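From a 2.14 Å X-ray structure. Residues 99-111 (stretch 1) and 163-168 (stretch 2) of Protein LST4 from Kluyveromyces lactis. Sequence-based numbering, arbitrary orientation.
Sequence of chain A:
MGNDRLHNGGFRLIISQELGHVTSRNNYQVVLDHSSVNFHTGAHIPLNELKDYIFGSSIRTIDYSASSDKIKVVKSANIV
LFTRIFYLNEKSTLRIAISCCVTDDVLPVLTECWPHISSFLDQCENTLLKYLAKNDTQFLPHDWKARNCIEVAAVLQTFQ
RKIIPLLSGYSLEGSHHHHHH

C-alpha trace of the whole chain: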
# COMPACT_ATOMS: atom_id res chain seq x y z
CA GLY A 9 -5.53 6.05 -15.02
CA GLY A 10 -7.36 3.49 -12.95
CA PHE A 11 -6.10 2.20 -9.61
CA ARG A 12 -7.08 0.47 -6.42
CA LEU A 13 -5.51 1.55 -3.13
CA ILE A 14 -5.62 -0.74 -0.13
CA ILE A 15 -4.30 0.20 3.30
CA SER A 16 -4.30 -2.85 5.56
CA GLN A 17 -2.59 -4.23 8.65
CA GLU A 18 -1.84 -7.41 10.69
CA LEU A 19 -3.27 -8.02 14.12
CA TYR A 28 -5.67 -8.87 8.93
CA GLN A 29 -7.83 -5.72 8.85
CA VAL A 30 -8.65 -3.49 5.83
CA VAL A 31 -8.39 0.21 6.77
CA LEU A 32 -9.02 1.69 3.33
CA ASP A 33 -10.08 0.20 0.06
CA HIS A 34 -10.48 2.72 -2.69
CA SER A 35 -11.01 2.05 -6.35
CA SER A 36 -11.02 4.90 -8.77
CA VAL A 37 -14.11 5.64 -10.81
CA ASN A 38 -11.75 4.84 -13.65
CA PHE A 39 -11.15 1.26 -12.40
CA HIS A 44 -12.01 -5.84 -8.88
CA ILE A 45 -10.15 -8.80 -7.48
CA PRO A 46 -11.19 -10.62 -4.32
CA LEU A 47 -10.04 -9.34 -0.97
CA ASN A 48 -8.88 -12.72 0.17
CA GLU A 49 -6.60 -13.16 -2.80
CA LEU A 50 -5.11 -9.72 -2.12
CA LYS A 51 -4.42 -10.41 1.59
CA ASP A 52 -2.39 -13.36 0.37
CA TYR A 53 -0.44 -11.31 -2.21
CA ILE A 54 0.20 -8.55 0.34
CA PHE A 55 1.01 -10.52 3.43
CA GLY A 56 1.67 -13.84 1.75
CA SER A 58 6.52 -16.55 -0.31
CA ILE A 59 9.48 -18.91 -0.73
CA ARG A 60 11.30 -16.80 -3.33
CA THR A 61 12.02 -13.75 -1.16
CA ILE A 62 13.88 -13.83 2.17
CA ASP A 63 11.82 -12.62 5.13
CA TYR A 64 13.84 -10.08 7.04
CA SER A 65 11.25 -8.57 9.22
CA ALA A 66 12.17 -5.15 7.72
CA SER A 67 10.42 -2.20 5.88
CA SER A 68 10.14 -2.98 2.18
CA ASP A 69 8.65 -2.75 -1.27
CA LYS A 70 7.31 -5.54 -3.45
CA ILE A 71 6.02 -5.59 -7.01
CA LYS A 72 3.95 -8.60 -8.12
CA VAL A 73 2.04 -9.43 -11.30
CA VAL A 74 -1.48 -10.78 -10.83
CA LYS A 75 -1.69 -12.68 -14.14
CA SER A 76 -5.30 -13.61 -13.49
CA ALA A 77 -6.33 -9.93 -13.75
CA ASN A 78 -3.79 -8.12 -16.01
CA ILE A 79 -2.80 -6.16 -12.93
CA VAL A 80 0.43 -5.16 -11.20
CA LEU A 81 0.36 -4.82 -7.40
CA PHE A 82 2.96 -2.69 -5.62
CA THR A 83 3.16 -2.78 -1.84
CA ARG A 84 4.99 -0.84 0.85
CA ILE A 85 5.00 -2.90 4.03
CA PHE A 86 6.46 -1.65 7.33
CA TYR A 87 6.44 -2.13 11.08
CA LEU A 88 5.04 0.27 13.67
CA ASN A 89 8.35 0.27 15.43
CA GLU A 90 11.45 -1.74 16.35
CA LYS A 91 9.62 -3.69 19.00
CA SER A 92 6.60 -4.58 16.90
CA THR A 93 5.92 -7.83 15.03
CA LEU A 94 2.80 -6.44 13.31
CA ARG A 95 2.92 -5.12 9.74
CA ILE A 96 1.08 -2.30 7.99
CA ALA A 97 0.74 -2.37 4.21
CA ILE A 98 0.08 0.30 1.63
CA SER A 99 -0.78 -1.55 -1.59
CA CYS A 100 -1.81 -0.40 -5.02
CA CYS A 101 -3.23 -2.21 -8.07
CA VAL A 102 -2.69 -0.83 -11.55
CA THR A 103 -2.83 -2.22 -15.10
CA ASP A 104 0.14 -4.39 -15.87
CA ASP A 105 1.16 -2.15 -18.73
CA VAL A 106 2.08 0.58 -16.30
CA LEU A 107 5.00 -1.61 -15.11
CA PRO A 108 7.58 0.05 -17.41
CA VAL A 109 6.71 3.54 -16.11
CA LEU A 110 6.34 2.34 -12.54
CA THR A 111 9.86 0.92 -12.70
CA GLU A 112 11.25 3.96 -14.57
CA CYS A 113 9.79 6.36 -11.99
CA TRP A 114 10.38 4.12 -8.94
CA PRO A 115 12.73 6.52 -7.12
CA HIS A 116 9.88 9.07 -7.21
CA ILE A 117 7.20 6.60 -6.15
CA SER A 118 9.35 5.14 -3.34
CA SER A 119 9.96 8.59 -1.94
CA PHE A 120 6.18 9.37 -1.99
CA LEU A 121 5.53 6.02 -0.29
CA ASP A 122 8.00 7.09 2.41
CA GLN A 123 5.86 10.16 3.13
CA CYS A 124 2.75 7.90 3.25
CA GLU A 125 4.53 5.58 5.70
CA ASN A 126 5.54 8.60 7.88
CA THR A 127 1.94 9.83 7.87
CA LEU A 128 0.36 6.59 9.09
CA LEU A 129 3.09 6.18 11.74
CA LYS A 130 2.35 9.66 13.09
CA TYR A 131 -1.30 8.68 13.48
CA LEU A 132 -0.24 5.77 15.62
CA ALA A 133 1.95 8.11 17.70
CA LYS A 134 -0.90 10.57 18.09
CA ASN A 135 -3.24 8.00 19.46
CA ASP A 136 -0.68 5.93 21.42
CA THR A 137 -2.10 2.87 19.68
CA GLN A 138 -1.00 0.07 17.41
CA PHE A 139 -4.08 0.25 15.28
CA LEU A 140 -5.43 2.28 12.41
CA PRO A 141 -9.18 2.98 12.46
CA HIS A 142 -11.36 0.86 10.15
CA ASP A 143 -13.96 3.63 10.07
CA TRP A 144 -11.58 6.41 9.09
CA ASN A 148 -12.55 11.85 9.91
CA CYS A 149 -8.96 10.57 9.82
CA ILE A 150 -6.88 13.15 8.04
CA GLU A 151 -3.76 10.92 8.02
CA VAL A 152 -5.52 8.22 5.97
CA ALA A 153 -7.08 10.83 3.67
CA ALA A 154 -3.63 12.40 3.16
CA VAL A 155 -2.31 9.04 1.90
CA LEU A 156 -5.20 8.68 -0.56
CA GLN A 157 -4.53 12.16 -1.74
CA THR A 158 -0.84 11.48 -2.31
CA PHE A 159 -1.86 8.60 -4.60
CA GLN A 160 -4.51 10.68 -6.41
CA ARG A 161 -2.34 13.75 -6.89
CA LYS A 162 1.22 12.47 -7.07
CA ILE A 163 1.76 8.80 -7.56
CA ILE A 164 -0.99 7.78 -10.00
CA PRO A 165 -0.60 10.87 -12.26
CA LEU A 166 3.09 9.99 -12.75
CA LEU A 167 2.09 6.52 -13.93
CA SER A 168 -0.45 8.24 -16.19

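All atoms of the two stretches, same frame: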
# COMPACT_ATOMS: atom_id res chain seq x y z
N SER A 99 -0.85 -0.80 -0.33
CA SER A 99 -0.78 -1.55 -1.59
C SER A 99 -1.60 -0.92 -2.70
O SER A 99 -2.71 -0.43 -2.47
CB SER A 99 -1.28 -3.00 -1.39
OG SER A 99 -0.60 -3.68 -0.35
N CYS A 100 -1.12 -1.02 -3.92
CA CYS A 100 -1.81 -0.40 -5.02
C CYS A 100 -1.87 -1.31 -6.24
O CYS A 100 -0.85 -1.88 -6.64
CB CYS A 100 -1.14 0.93 -5.38
SG CYS A 100 -2.04 1.91 -6.63
N CYS A 101 -3.06 -1.47 -6.82
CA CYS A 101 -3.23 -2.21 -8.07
C CYS A 101 -3.31 -1.24 -9.24
O CYS A 101 -4.07 -0.28 -9.20
CB CYS A 101 -4.51 -3.06 -8.06
SG CYS A 101 -4.74 -4.09 -6.60
N VAL A 102 -2.57 -1.52 -10.29
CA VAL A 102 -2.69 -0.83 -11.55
C VAL A 102 -2.60 -1.84 -12.70
O VAL A 102 -2.21 -2.95 -12.51
CB VAL A 102 -1.59 0.24 -11.74
CG1 VAL A 102 -1.81 1.40 -10.81
CG2 VAL A 102 -0.21 -0.34 -11.53
N THR A 103 -2.95 -1.40 -13.90
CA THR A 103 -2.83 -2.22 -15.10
C THR A 103 -1.38 -2.65 -15.33
O THR A 103 -0.47 -1.85 -15.15
CB THR A 103 -3.30 -1.42 -16.33
OG1 THR A 103 -4.60 -0.87 -16.07
CG2 THR A 103 -3.34 -2.31 -17.55
N ASP A 104 -1.19 -3.88 -15.74
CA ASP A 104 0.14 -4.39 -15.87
C ASP A 104 0.99 -3.67 -16.91
O ASP A 104 2.18 -3.79 -16.90
CB ASP A 104 0.15 -5.90 -16.06
CG ASP A 104 -0.52 -6.33 -17.32
OD1 ASP A 104 -0.84 -5.50 -18.17
OD2 ASP A 104 -0.73 -7.52 -17.48
N ASP A 105 0.37 -2.88 -17.76
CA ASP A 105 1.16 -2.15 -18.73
C ASP A 105 1.70 -0.83 -18.26
O ASP A 105 2.33 -0.12 -19.00
CB ASP A 105 0.43 -2.00 -20.05
CG ASP A 105 -0.87 -1.33 -19.92
OD1 ASP A 105 -1.12 -0.71 -18.90
OD2 ASP A 105 -1.66 -1.42 -20.86
N VAL A 106 1.45 -0.52 -17.00
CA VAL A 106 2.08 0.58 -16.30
C VAL A 106 3.47 0.18 -15.75
O VAL A 106 4.27 1.05 -15.38
CB VAL A 106 1.14 1.06 -15.14
CG1 VAL A 106 1.76 2.18 -14.31
CG2 VAL A 106 -0.19 1.53 -15.70
N LEU A 107 3.76 -1.12 -15.72
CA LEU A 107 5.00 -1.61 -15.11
C LEU A 107 6.27 -0.92 -15.64
O LEU A 107 7.15 -0.60 -14.85
CB LEU A 107 5.12 -3.15 -15.25
CG LEU A 107 6.33 -3.76 -14.50
CD1 LEU A 107 6.30 -3.51 -12.98
CD2 LEU A 107 6.52 -5.27 -14.78
N PRO A 108 6.37 -0.68 -16.97
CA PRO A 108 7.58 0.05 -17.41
C PRO A 108 7.74 1.45 -16.79
O PRO A 108 8.85 1.85 -16.42
CB PRO A 108 7.38 0.18 -18.93
CG PRO A 108 6.44 -0.90 -19.29
CD PRO A 108 5.54 -1.10 -18.11
N VAL A 109 6.65 2.20 -16.68
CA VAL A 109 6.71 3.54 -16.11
C VAL A 109 6.91 3.49 -14.59
O VAL A 109 7.70 4.25 -14.02
CB VAL A 109 5.42 4.32 -16.44
CG1 VAL A 109 5.49 5.72 -15.85
CG2 VAL A 109 5.24 4.42 -17.95
N LEU A 110 6.20 2.57 -13.96
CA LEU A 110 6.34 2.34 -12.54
C LEU A 110 7.80 2.06 -12.20
O LEU A 110 8.31 2.59 -11.22
CB LEU A 110 5.43 1.19 -12.09
CG LEU A 110 5.51 0.84 -10.61
CD1 LEU A 110 5.03 2.02 -9.76
CD2 LEU A 110 4.72 -0.42 -10.29
N THR A 111 8.48 1.25 -13.01
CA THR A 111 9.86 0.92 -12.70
C THR A 111 10.78 2.08 -13.09
O THR A 111 11.72 2.40 -12.36
CB THR A 111 10.30 -0.44 -13.35
OG1 THR A 111 10.05 -0.43 -14.76
CG2 THR A 111 9.52 -1.60 -12.75
N ILE A 163 1.30 10.07 -7.04
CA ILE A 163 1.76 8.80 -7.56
C ILE A 163 1.06 8.39 -8.87
O ILE A 163 1.72 8.15 -9.89
CB ILE A 163 1.57 7.69 -6.51
CG1 ILE A 163 2.46 8.00 -5.29
CG2 ILE A 163 1.84 6.31 -7.14
CD1 ILE A 163 2.23 7.10 -4.08
N ILE A 164 -0.27 8.32 -8.86
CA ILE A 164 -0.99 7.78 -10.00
C ILE A 164 -0.82 8.68 -11.24
O ILE A 164 -0.59 8.16 -12.33
CB ILE A 164 -2.51 7.55 -9.68
CG1 ILE A 164 -2.68 6.53 -8.53
CG2 ILE A 164 -3.25 7.10 -10.90
CD1 ILE A 164 -1.97 5.16 -8.75
N PRO A 165 -0.87 10.03 -11.08
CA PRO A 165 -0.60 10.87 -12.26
C PRO A 165 0.73 10.60 -12.96
O PRO A 165 0.79 10.69 -14.19
CB PRO A 165 -0.63 12.30 -11.69
CG PRO A 165 -1.61 12.21 -10.55
CD PRO A 165 -1.34 10.84 -9.93
N LEU A 166 1.77 10.30 -12.19
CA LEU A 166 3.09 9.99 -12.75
C LEU A 166 3.09 8.70 -13.57
O LEU A 166 3.90 8.52 -14.47
CB LEU A 166 4.13 9.86 -11.65
CG LEU A 166 4.55 11.11 -10.89
CD1 LEU A 166 5.72 10.77 -9.98
CD2 LEU A 166 4.87 12.26 -11.82
N LEU A 167 2.17 7.80 -13.24
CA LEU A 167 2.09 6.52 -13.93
C LEU A 167 1.06 6.62 -15.04
O LEU A 167 0.69 5.63 -15.66
CB LEU A 167 1.69 5.43 -12.94
CG LEU A 167 2.54 5.35 -11.68
CD1 LEU A 167 1.98 4.25 -10.79
CD2 LEU A 167 4.02 5.13 -12.00
N SER A 168 0.62 7.86 -15.27
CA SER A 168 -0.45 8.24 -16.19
C SER A 168 -1.75 7.57 -15.79
O SER A 168 -2.33 7.89 -14.75
CB SER A 168 -0.10 7.92 -17.64
OG SER A 168 -1.11 8.40 -18.50

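The two stretches meet mainly through apolar side chains, with a few main-chain atoms among the contacts; no hydrogen bond crosses between them, and together they bury 300 Å². Leu167 dominates the contact. It is buried, and 108 Å² of its surface is covered by the first stretch, far more than for any other residue here.

Leu167 sets its CA-to-CB bond sideways to the first stretch, so its rotamer must bring the rest of the side chain into reach. With chi1 at -52° (m) and chi2 at 178° (t), the branched end comes nearer and lies among Val106, Val109 and Leu110. Leu167 CB packs against Val106 CG1 at 3.5 Å, the closest of the contacts between side chains. Further out, Leu167 CD2 lies 4.2 Å from Val109 CG1. Both methyls of Leu167 pack against Leu110 CD1, CD1 at 3.9 Å and CD2 at 4.0 Å, and Leu167 CD2 also approaches the main chain, 3.7 Å from Leu110 CA.

The spacing of the partners follows from the fold of the first stretch. A 3-10 segment at 104-106 leads into the helix, and the Leu110 N to Val106 O hydrogen bond (2.8 Å) places these two residues one turn apart. Val106 and Val109 both point toward the second stretch and both adopt chi1 t. Being branched at CB, they offer methyls close to their own backbone, which suits an approach this short: Val109 CG1 reaches not only Leu167 but also the carbonyl Leu166 O, at 3.5 Å. Leu110 leaves its backbone sideways, and its t, p conformation (179°, 63°) carries CD1 to Leu167. Leu107, by contrast, points away and takes no part.

A second, smaller patch joins the strand to Ile164. Cys100 and Val102, two residues apart on an extended chain, project toward the same side, whereas Cys101 between them is out of reach. The gap is wide here, with Val102 CA and Ile164 CA 8.9 Å apart, and the long arm of isoleucine spans it. Both chi angles of Ile164 are m (-61° and -55°), and although its CA-to-CB bond runs sideways, Ile164 CD1 comes nearer, to 3.9 Å from Cys100 SG and 4.3 Å from Val102 CG1. All three residues are buried. The cysteine, in rotamer t, presents its sulfur as an apolar surface to this methyl, and Val102, branched at CB, completes the patch with its CG1 methyl.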